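Local coordinates for protein 2-oxoadipate dioxygenase/decarboxylase, chloroplastic/amyloplastic (Oryza sativa, PDB 6W1K) that catalyses the iron(II)-dependent, oxygen-consuming decarboxylation and hydroxylation of 2-oxoadipate to D-2-hydroxyglutarate, a step in plastid lysine breakdown, at residues F60-F65 / K73-F78; D68-K73 / E162-K167; D236-Q241 / V273-K278. All coordinates share one frame; numbering follows the deposited sequence.

Contact 1. Residues F60-F65 / K73-F78; sequences FAFRTF and KSLAEF. With OOG (2-oxoadipic acid), chain F.
One methyl, CD1 of Leu75, makes every approach within 4.5 Å between segment 73-78, on helix 72-81, and strand segment 60-65, while the residue between its two strand partners turns the other way and holds the substrate. That methyl reaches Phe62 CB at 3.5 Å and lies almost as near to Phe62 CG; the two side chains cross at about a right angle. A looser touch, Leu75 CD1 to Thr64 CG2 at 4.3 Å, completes the patch, and the Thr64 hydroxyl bonds to Ser125 O of strand 121-127. Strand alternation turns Ala61 and Arg63 to the ligand side. With chi2 and chi3 both near 180°, the Arg63 chain is extended and brings its guanidinium edge-on to the carboxylate farther from the keto group of 2-oxoadipate: NE donates to O1 at 2.8 Å and NH2 to O2 at 2.6 Å, both almost straight. Trp185 makes a cation-pi contact with Arg63, and Thr306 bonds to NH1. A methionine here would probably leave that carboxylate without its paired donors and its compensating charge, so that the substrate tail could swing. Strand, helix and following strands come in beta-alpha-beta-beta-beta order, consistent with a module of the vicinal oxygen chelate fold.

Contact 2. Residues D68-K73 / E162-K167; sequences DGYGIK and ELTWEK
Tyr70 and Thr164 are the nearest pair across two irregular segments, yet their CA atoms stand 10.3 Å apart, so side chains alone bridge the gap. On one side, Asp68 and Gly69 both have positive phi and swing the chain round before helix 72-81 starts; on the other, 162-167 is loop throughout. The Tyr70 ring meets both partners through CD2 and CE2. Its CE2 lies 3.8 Å from Thr164 OG1, which sits at the ring edge near the ring plane, and its CD2 lies 4.0 Å from Trp165 CZ3. Trp165 offers the edge of its indole there; with chi1 at 43°, CG sits between the backbone N and the carbonyl carbon, and the six-membered ring is brought up beside the tyrosine. Tyr70 and Trp165 run past each other in opposite directions. Ser147 OG ties the two hydroxyls together, bonding to Tyr70 OH and to Thr164 OG1, and Gly148 O is a further partner of Tyr70 OH. Around this join, helix 134-147 supplies Ile144 against Tyr70 and Thr146 against Trp165, helix 181-189 receives Trp165 NE1 at Leu187 O, and Phe65 of segment 60-65 meets the indole with the ring planes inclined at about 55°.

Contact 3. Residues D236-Q241 / V273-K278; sequences DGLLQQ and VLPQFK. With OOG (2-oxoadipic acid), chain F.
Leu238 meets Val273, Leu274 and Pro275 across this surface contact, and the turn that presents it begins at Asp236. Asp236 OD1 accepts from Leu238 N at 3.0 Å, the N-H arriving from above the carboxylate plane, which makes an Asx turn; Ser234 OG also bonds to OD1, and Arg291 forms a salt bridge with OD2. Gly237 follows with phi at 82°, where a CB would press on the carbonyl oxygen of Asp236. Its own carbonyl is held by Gln240, whose NE2 reaches Gly237 O at 3.1 Å in a nearly straight bond. Leu238 then spreads its two methyls over the opposing segment 273-278. Its CD1 touches Leu274 CD2 at 3.9 Å and Pro275 CD at 4.0 Å, crossing both side chains at about a right angle. Its CD2 rests against the backbone instead, 3.8 Å from Val273 O, while the CB of Val273 points away. At Leu239 the strand begins, pairing with strand 258-271 as it leads inward. Gln241 ends the segment in the active site: with CG anti to the carbonyl carbon (chi1 -64°) and the chain extended beyond, NE2 comes 2.7 Å from O3 of 2-oxoadipate, on the carboxylate beside the keto group. That bond is bent to 127° and weak. The same NE2 bonds to Glu267, a metal ligand, and Asn298 ND2 bonds to OE1, which fixes which way round the amide sits. The chemistry divides: across the segments the contact is van der Waals packing, mostly between apolar groups, with no hydrogen bond, whereas polar bonds within the turn shape it and those from Glu267 and Asn298 probably hold the Gln241 amide where NE2 can reach the substrate weakly.

In the fold
Contacts 1 and 2 are neighbours, with centres 10 Å apart; they share Lys73 and helix 72-81, and they touch directly where Thr64 OG1 lies 3.2 Å from Gly71 CA. Contact 3 sits about 28 Å from contact 1 and about 37 Å from contact 2, centre to centre, yet contacts 1 and 3 reach one sheet and one ligand. Arg63 holds one end of 2-oxoadipate and Gln241 approaches the other, with Tyr265 a further partner and the nickel of this crystal, at the iron site, bound by His59, His195 and Glu267. Contact 2 stays behind the pocket: the Trp165 side chain is about 9 Å from that of Arg63 and about 14 Å from the substrate.

Contact 1. Residues F60-F65 / K73-F78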
loop_
_atom_site.group_PDB
_atom_site.type_symbol
_atom_site.label_atom_id
_atom_site.label_comp_id
_atom_site.label_asym_id
_atom_site.label_seq_id
_atom_site.Cartn_x
_atom_site.Cartn_y
_atom_site.Cartn_z
ATOM N N PHE A 60 -1.369 -3.093 3.273
ATOM C CA PHE A 60 -1.825 -2.868 1.913
ATOM C C PHE A 60 -1.935 -1.360 1.740
ATOM O O PHE A 60 -2.277 -0.668 2.695
ATOM C CB PHE A 60 -3.210 -3.469 1.686
ATOM C CG PHE A 60 -3.241 -4.941 1.397
ATOM C CD1 PHE A 60 -2.119 -5.739 1.572
ATOM C CD2 PHE A 60 -4.425 -5.530 0.953
ATOM C CE1 PHE A 60 -2.151 -7.067 1.303
ATOM C CE2 PHE A 60 -4.466 -6.877 0.651
ATOM C CZ PHE A 60 -3.314 -7.654 0.849
ATOM N N ALA A 61 -1.697 -0.843 0.523
ATOM C CA ALA A 61 -1.837 0.596 0.279
ATOM C C ALA A 61 -2.656 0.840 -0.993
ATOM O O ALA A 61 -2.633 0.030 -1.918
ATOM C CB ALA A 61 -0.474 1.280 0.185
ATOM N N PHE A 62 -3.454 1.907 -0.977
ATOM C CA PHE A 62 -4.353 2.274 -2.074
ATOM C C PHE A 62 -4.245 3.778 -2.310
ATOM O O PHE A 62 -3.956 4.539 -1.384
ATOM C CB PHE A 62 -5.838 1.917 -1.792
ATOM C CG PHE A 62 -6.079 0.459 -1.498
ATOM C CD1 PHE A 62 -5.955 -0.036 -0.205
ATOM C CD2 PHE A 62 -6.425 -0.411 -2.506
ATOM C CE1 PHE A 62 -6.174 -1.371 0.041
ATOM C CE2 PHE A 62 -6.655 -1.754 -2.277
ATOM C CZ PHE A 62 -6.544 -2.231 -0.993
ATOM N N ARG A 63 -4.521 4.197 -3.561
ATOM C CA ARG A 63 -4.506 5.588 -3.973
ATOM C C ARG A 63 -5.856 6.004 -4.542
ATOM O O ARG A 63 -6.554 5.204 -5.181
ATOM C CB ARG A 63 -3.424 5.823 -5.026
ATOM C CG ARG A 63 -2.016 5.525 -4.530
ATOM C CD ARG A 63 -0.979 5.939 -5.546
ATOM N NE ARG A 63 0.370 5.691 -5.056
ATOM C CZ ARG A 63 1.457 5.838 -5.801
ATOM N NH1 ARG A 63 1.340 6.236 -7.064
ATOM N NH2 ARG A 63 2.644 5.580 -5.298
ATOM N N THR A 64 -6.229 7.262 -4.312
ATOM C CA THR A 64 -7.560 7.697 -4.716
ATOM C C THR A 64 -7.571 9.176 -5.091
ATOM O O THR A 64 -6.648 9.934 -4.767
ATOM C CB THR A 64 -8.592 7.469 -3.606
ATOM O OG1 THR A 64 -8.369 8.430 -2.556
ATOM C CG2 THR A 64 -8.521 6.059 -3.001
ATOM N N PHE A 65 -8.645 9.589 -5.765
ATOM C CA PHE A 65 -8.881 11.000 -6.061
ATOM C C PHE A 65 -9.764 11.616 -4.981
ATOM O O PHE A 65 -10.917 11.200 -4.804
ATOM C CB PHE A 65 -9.561 11.157 -7.414
ATOM C CG PHE A 65 -8.669 10.879 -8.593
ATOM C CD1 PHE A 65 -7.548 11.643 -8.832
ATOM C CD2 PHE A 65 -9.004 9.883 -9.500
ATOM C CE1 PHE A 65 -6.751 11.411 -9.960
ATOM C CE2 PHE A 65 -8.220 9.638 -10.627
ATOM C CZ PHE A 65 -7.087 10.388 -10.848
ATOM N N LYS A 73 -12.618 7.911 1.791
ATOM C CA LYS A 73 -13.833 7.338 2.345
ATOM C C LYS A 73 -14.436 6.262 1.443
ATOM O O LYS A 73 -15.153 5.379 1.944
ATOM C CB LYS A 73 -14.839 8.448 2.600
ATOM C CG LYS A 73 -15.275 9.164 1.344
ATOM C CD LYS A 73 -16.498 10.047 1.598
ATOM C CE LYS A 73 -16.112 11.441 2.000
ATOM N NZ LYS A 73 -17.138 12.443 1.574
ATOM N N SER A 74 -14.146 6.296 0.134
ATOM C CA SER A 74 -14.763 5.351 -0.785
ATOM C C SER A 74 -14.249 3.937 -0.549
ATOM O O SER A 74 -14.961 2.963 -0.824
ATOM C CB SER A 74 -14.531 5.805 -2.240
ATOM O OG SER A 74 -13.186 5.606 -2.649
ATOM N N LEU A 75 -13.043 3.801 -0.016
ATOM C CA LEU A 75 -12.537 2.498 0.398
ATOM C C LEU A 75 -12.618 2.272 1.894
ATOM O O LEU A 75 -12.768 1.129 2.331
ATOM C CB LEU A 75 -11.076 2.332 0.000
ATOM C CG LEU A 75 -10.818 1.810 -1.403
ATOM C CD1 LEU A 75 -9.312 2.025 -1.662
ATOM C CD2 LEU A 75 -11.247 0.371 -1.528
ATOM N N ALA A 76 -12.513 3.337 2.684
ATOM C CA ALA A 76 -12.398 3.139 4.125
ATOM C C ALA A 76 -13.623 2.458 4.695
ATOM O O ALA A 76 -13.510 1.703 5.652
ATOM C CB ALA A 76 -12.209 4.450 4.864
ATOM N N GLU A 77 -14.803 2.739 4.139
ATOM C CA GLU A 77 -16.047 2.176 4.664
ATOM C C GLU A 77 -16.074 0.647 4.576
ATOM O O GLU A 77 -16.648 -0.026 5.446
ATOM C CB GLU A 77 -17.218 2.772 3.886
ATOM C CG GLU A 77 -18.563 2.640 4.538
ATOM C CD GLU A 77 -19.717 2.912 3.561
ATOM O OE1 GLU A 77 -20.822 2.383 3.825
ATOM O OE2 GLU A 77 -19.521 3.628 2.536
ATOM N N PHE A 78 -15.521 0.083 3.506
ATOM C CA PHE A 78 -15.392 -1.364 3.444
ATOM C C PHE A 78 -14.600 -1.888 4.633
ATOM O O PHE A 78 -15.048 -2.807 5.338
ATOM C CB PHE A 78 -14.704 -1.788 2.139
ATOM C CG PHE A 78 -14.298 -3.253 2.129
ATOM C CD1 PHE A 78 -15.255 -4.246 2.107
ATOM C CD2 PHE A 78 -12.960 -3.603 2.176
ATOM C CE1 PHE A 78 -14.898 -5.607 2.102
ATOM C CE2 PHE A 78 -12.585 -4.949 2.173
ATOM C CZ PHE A 78 -13.555 -5.955 2.160
HETATM C C2 OOG F . 1.790 4.728 -0.388
HETATM C C3 OOG F . 3.211 5.109 0.032
HETATM C C4 OOG F . 3.291 5.255 1.556
HETATM C C6 OOG F . 4.295 3.729 3.473
HETATM O O4 OOG F . 4.595 4.725 4.178
HETATM O O3 OOG F . 4.728 2.597 3.783
HETATM C C5 OOG F . 3.409 3.895 2.244
HETATM C C1 OOG F . 1.604 4.795 -1.911
HETATM O O1 OOG F . 0.518 4.844 -2.374
HETATM O O2 OOG F . 2.697 4.796 -2.780
HETATM O O5 OOG F . 2.816 2.961 1.835
#

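Contact 2. Residues D68-K73 / E162-K167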
loop_
_atom_site.group_PDB
_atom_site.type_symbol
_atom_site.label_atom_id
_atom_site.label_comp_id
_atom_site.label_asym_id
_atom_site.label_seq_id
_atom_site.Cartn_x
_atom_site.Cartn_y
_atom_site.Cartn_z
ATOM N N ASP A 68 -15.436 14.591 -4.847
ATOM C CA ASP A 68 -16.778 14.044 -5.121
ATOM C C ASP A 68 -16.960 12.650 -4.536
ATOM O O ASP A 68 -17.606 11.782 -5.123
ATOM C CB ASP A 68 -17.069 14.021 -6.624
ATOM C CG ASP A 68 -17.102 15.420 -7.250
ATOM O OD1 ASP A 68 -16.931 15.508 -8.491
ATOM O OD2 ASP A 68 -17.292 16.423 -6.513
ATOM N N GLY A 69 -16.415 12.443 -3.347
ATOM C CA GLY A 69 -16.552 11.174 -2.673
ATOM C C GLY A 69 -15.704 10.037 -3.208
ATOM O O GLY A 69 -15.900 8.902 -2.778
ATOM N N TYR A 70 -14.796 10.286 -4.144
ATOM C CA TYR A 70 -13.934 9.237 -4.702
ATOM C C TYR A 70 -12.679 8.990 -3.866
ATOM O O TYR A 70 -11.840 8.156 -4.243
ATOM C CB TYR A 70 -13.578 9.590 -6.162
ATOM C CG TYR A 70 -14.638 9.058 -7.121
ATOM C CD1 TYR A 70 -15.850 9.721 -7.296
ATOM C CD2 TYR A 70 -14.467 7.831 -7.775
ATOM C CE1 TYR A 70 -16.846 9.190 -8.104
ATOM C CE2 TYR A 70 -15.467 7.293 -8.582
ATOM C CZ TYR A 70 -16.644 7.961 -8.726
ATOM O OH TYR A 70 -17.607 7.409 -9.537
ATOM N N GLY A 71 -12.539 9.673 -2.738
ATOM C CA GLY A 71 -11.312 9.670 -1.951
ATOM C C GLY A 71 -11.234 8.557 -0.929
ATOM O O GLY A 71 -11.767 7.463 -1.114
ATOM N N ILE A 72 -10.520 8.842 0.157
ATOM C CA ILE A 72 -10.250 7.832 1.174
ATOM C C ILE A 72 -11.543 7.142 1.608
ATOM O O ILE A 72 -11.589 5.920 1.754
ATOM C CB ILE A 72 -9.525 8.466 2.361
ATOM C CG1 ILE A 72 -8.128 8.924 1.954
ATOM C CG2 ILE A 72 -9.415 7.480 3.508
ATOM C CD1 ILE A 72 -7.516 9.886 2.922
ATOM N N LYS A 73 -12.618 7.911 1.791
ATOM C CA LYS A 73 -13.833 7.338 2.345
ATOM C C LYS A 73 -14.436 6.262 1.443
ATOM O O LYS A 73 -15.153 5.379 1.944
ATOM C CB LYS A 73 -14.839 8.448 2.600
ATOM C CG LYS A 73 -15.275 9.164 1.344
ATOM C CD LYS A 73 -16.498 10.047 1.598
ATOM C CE LYS A 73 -16.112 11.441 2.000
ATOM N NZ LYS A 73 -17.138 12.443 1.574
ATOM N N GLU A 162 -10.889 -3.416 -12.332
ATOM C CA GLU A 162 -11.549 -2.520 -13.277
ATOM C C GLU A 162 -11.396 -1.073 -12.829
ATOM O O GLU A 162 -11.296 -0.789 -11.635
ATOM C CB GLU A 162 -13.033 -2.882 -13.409
ATOM C CG GLU A 162 -13.262 -4.291 -13.935
ATOM C CD GLU A 162 -12.902 -4.483 -15.406
ATOM O OE1 GLU A 162 -12.747 -3.477 -16.133
ATOM O OE2 GLU A 162 -12.800 -5.666 -15.825
ATOM N N LEU A 163 -11.322 -0.162 -13.802
ATOM C CA LEU A 163 -11.530 1.269 -13.567
ATOM C C LEU A 163 -13.041 1.555 -13.589
ATOM O O LEU A 163 -13.777 0.932 -14.358
ATOM C CB LEU A 163 -10.824 2.100 -14.662
ATOM C CG LEU A 163 -9.315 1.844 -14.821
ATOM C CD1 LEU A 163 -8.720 2.607 -16.014
ATOM C CD2 LEU A 163 -8.593 2.203 -13.539
ATOM N N THR A 164 -13.509 2.465 -12.730
ATOM C CA THR A 164 -14.931 2.817 -12.719
ATOM C C THR A 164 -15.264 3.938 -13.709
ATOM O O THR A 164 -16.393 4.013 -14.210
ATOM C CB THR A 164 -15.371 3.238 -11.314
ATOM O OG1 THR A 164 -14.589 4.356 -10.871
ATOM C CG2 THR A 164 -15.220 2.065 -10.344
ATOM N N TRP A 165 -14.294 4.779 -14.008
ATOM C CA TRP A 165 -14.405 5.764 -15.074
ATOM C C TRP A 165 -14.046 5.177 -16.437
ATOM O O TRP A 165 -13.482 4.091 -16.556
ATOM C CB TRP A 165 -13.516 6.947 -14.779
ATOM C CG TRP A 165 -12.152 6.637 -14.269
ATOM C CD1 TRP A 165 -11.070 6.253 -14.994
ATOM C CD2 TRP A 165 -11.731 6.688 -12.898
ATOM N NE1 TRP A 165 -9.979 6.098 -14.154
ATOM C CE2 TRP A 165 -10.375 6.335 -12.861
ATOM C CE3 TRP A 165 -12.367 7.021 -11.706
ATOM C CZ2 TRP A 165 -9.639 6.308 -11.662
ATOM C CZ3 TRP A 165 -11.630 6.980 -10.504
ATOM C CH2 TRP A 165 -10.300 6.636 -10.500
ATOM N N GLU A 166 -14.351 5.935 -17.486
ATOM C CA GLU A 166 -14.040 5.452 -18.818
ATOM C C GLU A 166 -12.529 5.356 -18.987
ATOM O O GLU A 166 -11.768 6.030 -18.299
ATOM C CB GLU A 166 -14.627 6.367 -19.893
ATOM C CG GLU A 166 -13.996 7.759 -19.958
ATOM C CD GLU A 166 -14.615 8.616 -21.075
ATOM O OE1 GLU A 166 -15.617 8.169 -21.681
ATOM O OE2 GLU A 166 -14.111 9.734 -21.340
ATOM N N LYS A 167 -12.109 4.518 -19.928
ATOM C CA LYS A 167 -10.688 4.363 -20.217
ATOM C C LYS A 167 -10.121 5.718 -20.618
ATOM O O LYS A 167 -10.739 6.421 -21.414
ATOM C CB LYS A 167 -10.479 3.373 -21.361
ATOM C CG LYS A 167 -9.167 2.611 -21.326
ATOM C CD LYS A 167 -9.095 1.541 -22.437
ATOM C CE LYS A 167 -8.570 0.198 -21.884
ATOM N NZ LYS A 167 -7.582 -0.498 -22.802
#

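Contact 3. Residues D236-Q241 / V273-K278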
loop_
_atom_site.group_PDB
_atom_site.type_symbol
_atom_site.label_atom_id
_atom_site.label_comp_id
_atom_site.label_asym_id
_atom_site.label_seq_id
_atom_site.Cartn_x
_atom_site.Cartn_y
_atom_site.Cartn_z
ATOM N N ASP A 236 12.799 8.104 14.844
ATOM C CA ASP A 236 13.059 7.345 16.060
ATOM C C ASP A 236 13.871 6.083 15.799
ATOM O O ASP A 236 14.202 5.372 16.748
ATOM C CB ASP A 236 11.733 6.985 16.762
ATOM C CG ASP A 236 10.778 6.124 15.885
ATOM O OD1 ASP A 236 11.142 5.691 14.781
ATOM O OD2 ASP A 236 9.633 5.859 16.305
ATOM N N GLY A 237 14.168 5.769 14.542
ATOM C CA GLY A 237 14.962 4.606 14.220
ATOM C C GLY A 237 14.221 3.285 14.172
ATOM O O GLY A 237 14.833 2.277 13.800
ATOM N N LEU A 238 12.923 3.256 14.496
ATOM C CA LEU A 238 12.192 2.012 14.733
ATOM C C LEU A 238 11.396 1.508 13.537
ATOM O O LEU A 238 10.986 0.339 13.533
ATOM C CB LEU A 238 11.234 2.202 15.918
ATOM C CG LEU A 238 11.926 2.762 17.168
ATOM C CD1 LEU A 238 10.925 2.915 18.309
ATOM C CD2 LEU A 238 13.120 1.911 17.613
ATOM N N LEU A 239 11.170 2.339 12.524
ATOM C CA LEU A 239 10.464 1.918 11.326
ATOM C C LEU A 239 11.405 2.099 10.145
ATOM O O LEU A 239 11.809 3.226 9.834
ATOM C CB LEU A 239 9.177 2.708 11.145
ATOM C CG LEU A 239 8.439 2.400 9.835
ATOM C CD1 LEU A 239 7.987 0.918 9.768
ATOM C CD2 LEU A 239 7.241 3.359 9.725
ATOM N N GLN A 240 11.771 0.990 9.514
ATOM C CA GLN A 240 12.721 0.981 8.409
ATOM C C GLN A 240 12.067 0.318 7.206
ATOM O O GLN A 240 11.550 -0.801 7.303
ATOM C CB GLN A 240 14.011 0.262 8.819
ATOM C CG GLN A 240 14.487 0.639 10.214
ATOM C CD GLN A 240 15.930 0.220 10.500
ATOM O OE1 GLN A 240 16.548 -0.512 9.727
ATOM N NE2 GLN A 240 16.462 0.680 11.629
ATOM N N GLN A 241 12.078 1.009 6.070
ATOM C CA GLN A 241 11.272 0.579 4.933
ATOM C C GLN A 241 12.076 0.679 3.654
ATOM O O GLN A 241 12.900 1.584 3.498
ATOM C CB GLN A 241 10.014 1.416 4.822
ATOM C CG GLN A 241 9.059 1.286 5.998
ATOM C CD GLN A 241 7.951 2.315 5.928
ATOM O OE1 GLN A 241 8.046 3.407 6.494
ATOM N NE2 GLN A 241 6.882 1.962 5.237
ATOM N N VAL A 273 11.599 -3.176 18.101
ATOM C CA VAL A 273 10.981 -3.159 19.418
ATOM C C VAL A 273 10.982 -1.741 19.990
ATOM O O VAL A 273 11.917 -0.956 19.784
ATOM C CB VAL A 273 11.706 -4.128 20.371
ATOM C CG1 VAL A 273 10.960 -4.246 21.661
ATOM C CG2 VAL A 273 11.851 -5.509 19.749
ATOM N N LEU A 274 9.928 -1.416 20.726
ATOM C CA LEU A 274 9.836 -0.112 21.346
ATOM C C LEU A 274 10.799 -0.009 22.529
ATOM O O LEU A 274 11.160 -1.021 23.148
ATOM C CB LEU A 274 8.416 0.157 21.818
ATOM C CG LEU A 274 7.379 0.385 20.723
ATOM C CD1 LEU A 274 5.978 0.265 21.309
ATOM C CD2 LEU A 274 7.594 1.745 20.052
ATOM N N PRO A 275 11.221 1.212 22.871
ATOM C CA PRO A 275 12.221 1.355 23.940
ATOM C C PRO A 275 11.751 0.824 25.279
ATOM O O PRO A 275 12.558 0.261 26.027
ATOM C CB PRO A 275 12.478 2.871 23.992
ATOM C CG PRO A 275 11.263 3.508 23.316
ATOM C CD PRO A 275 10.818 2.508 22.284
ATOM N N GLN A 276 10.468 0.979 25.616
ATOM C CA GLN A 276 10.003 0.460 26.903
ATOM C C GLN A 276 10.130 -1.056 27.000
ATOM O O GLN A 276 10.024 -1.600 28.091
ATOM C CB GLN A 276 8.548 0.852 27.150
ATOM C CG GLN A 276 7.633 0.440 26.017
ATOM C CD GLN A 276 7.300 1.594 25.091
ATOM O OE1 GLN A 276 8.183 2.363 24.686
ATOM N NE2 GLN A 276 6.014 1.724 24.746
ATOM N N PHE A 277 10.313 -1.749 25.877
ATOM C CA PHE A 277 10.501 -3.195 25.841
ATOM C C PHE A 277 11.925 -3.536 25.412
ATOM O O PHE A 277 12.185 -4.590 24.829
ATOM C CB PHE A 277 9.474 -3.821 24.899
ATOM C CG PHE A 277 8.049 -3.501 25.260
ATOM C CD1 PHE A 277 7.607 -3.704 26.563
ATOM C CD2 PHE A 277 7.152 -3.001 24.313
ATOM C CE1 PHE A 277 6.310 -3.424 26.928
ATOM C CE2 PHE A 277 5.835 -2.711 24.674
ATOM C CZ PHE A 277 5.420 -2.926 25.996
ATOM N N LYS A 278 12.847 -2.608 25.659
ATOM C CA LYS A 278 14.248 -2.800 25.309
ATOM C C LYS A 278 14.744 -4.179 25.724
ATOM O O LYS A 278 15.181 -4.981 24.887
ATOM C CB LYS A 278 15.094 -1.723 25.998
ATOM C CG LYS A 278 15.237 -0.394 25.292
ATOM C CD LYS A 278 15.691 0.711 26.276
ATOM C CE LYS A 278 16.755 0.233 27.257
ATOM N NZ LYS A 278 17.893 1.191 27.359
HETATM C C2 OOG F . 1.790 4.728 -0.388
HETATM C C3 OOG F . 3.211 5.109 0.032
HETATM C C4 OOG F . 3.291 5.255 1.556
HETATM C C6 OOG F . 4.295 3.729 3.473
HETATM O O4 OOG F . 4.595 4.725 4.178
HETATM O O3 OOG F . 4.728 2.597 3.783
HETATM C C5 OOG F . 3.409 3.895 2.244
HETATM C C1 OOG F . 1.604 4.795 -1.911
HETATM O O1 OOG F . 0.518 4.844 -2.374
HETATM O O2 OOG F . 2.697 4.796 -2.780
HETATM O O5 OOG F . 2.816 2.961 1.835
#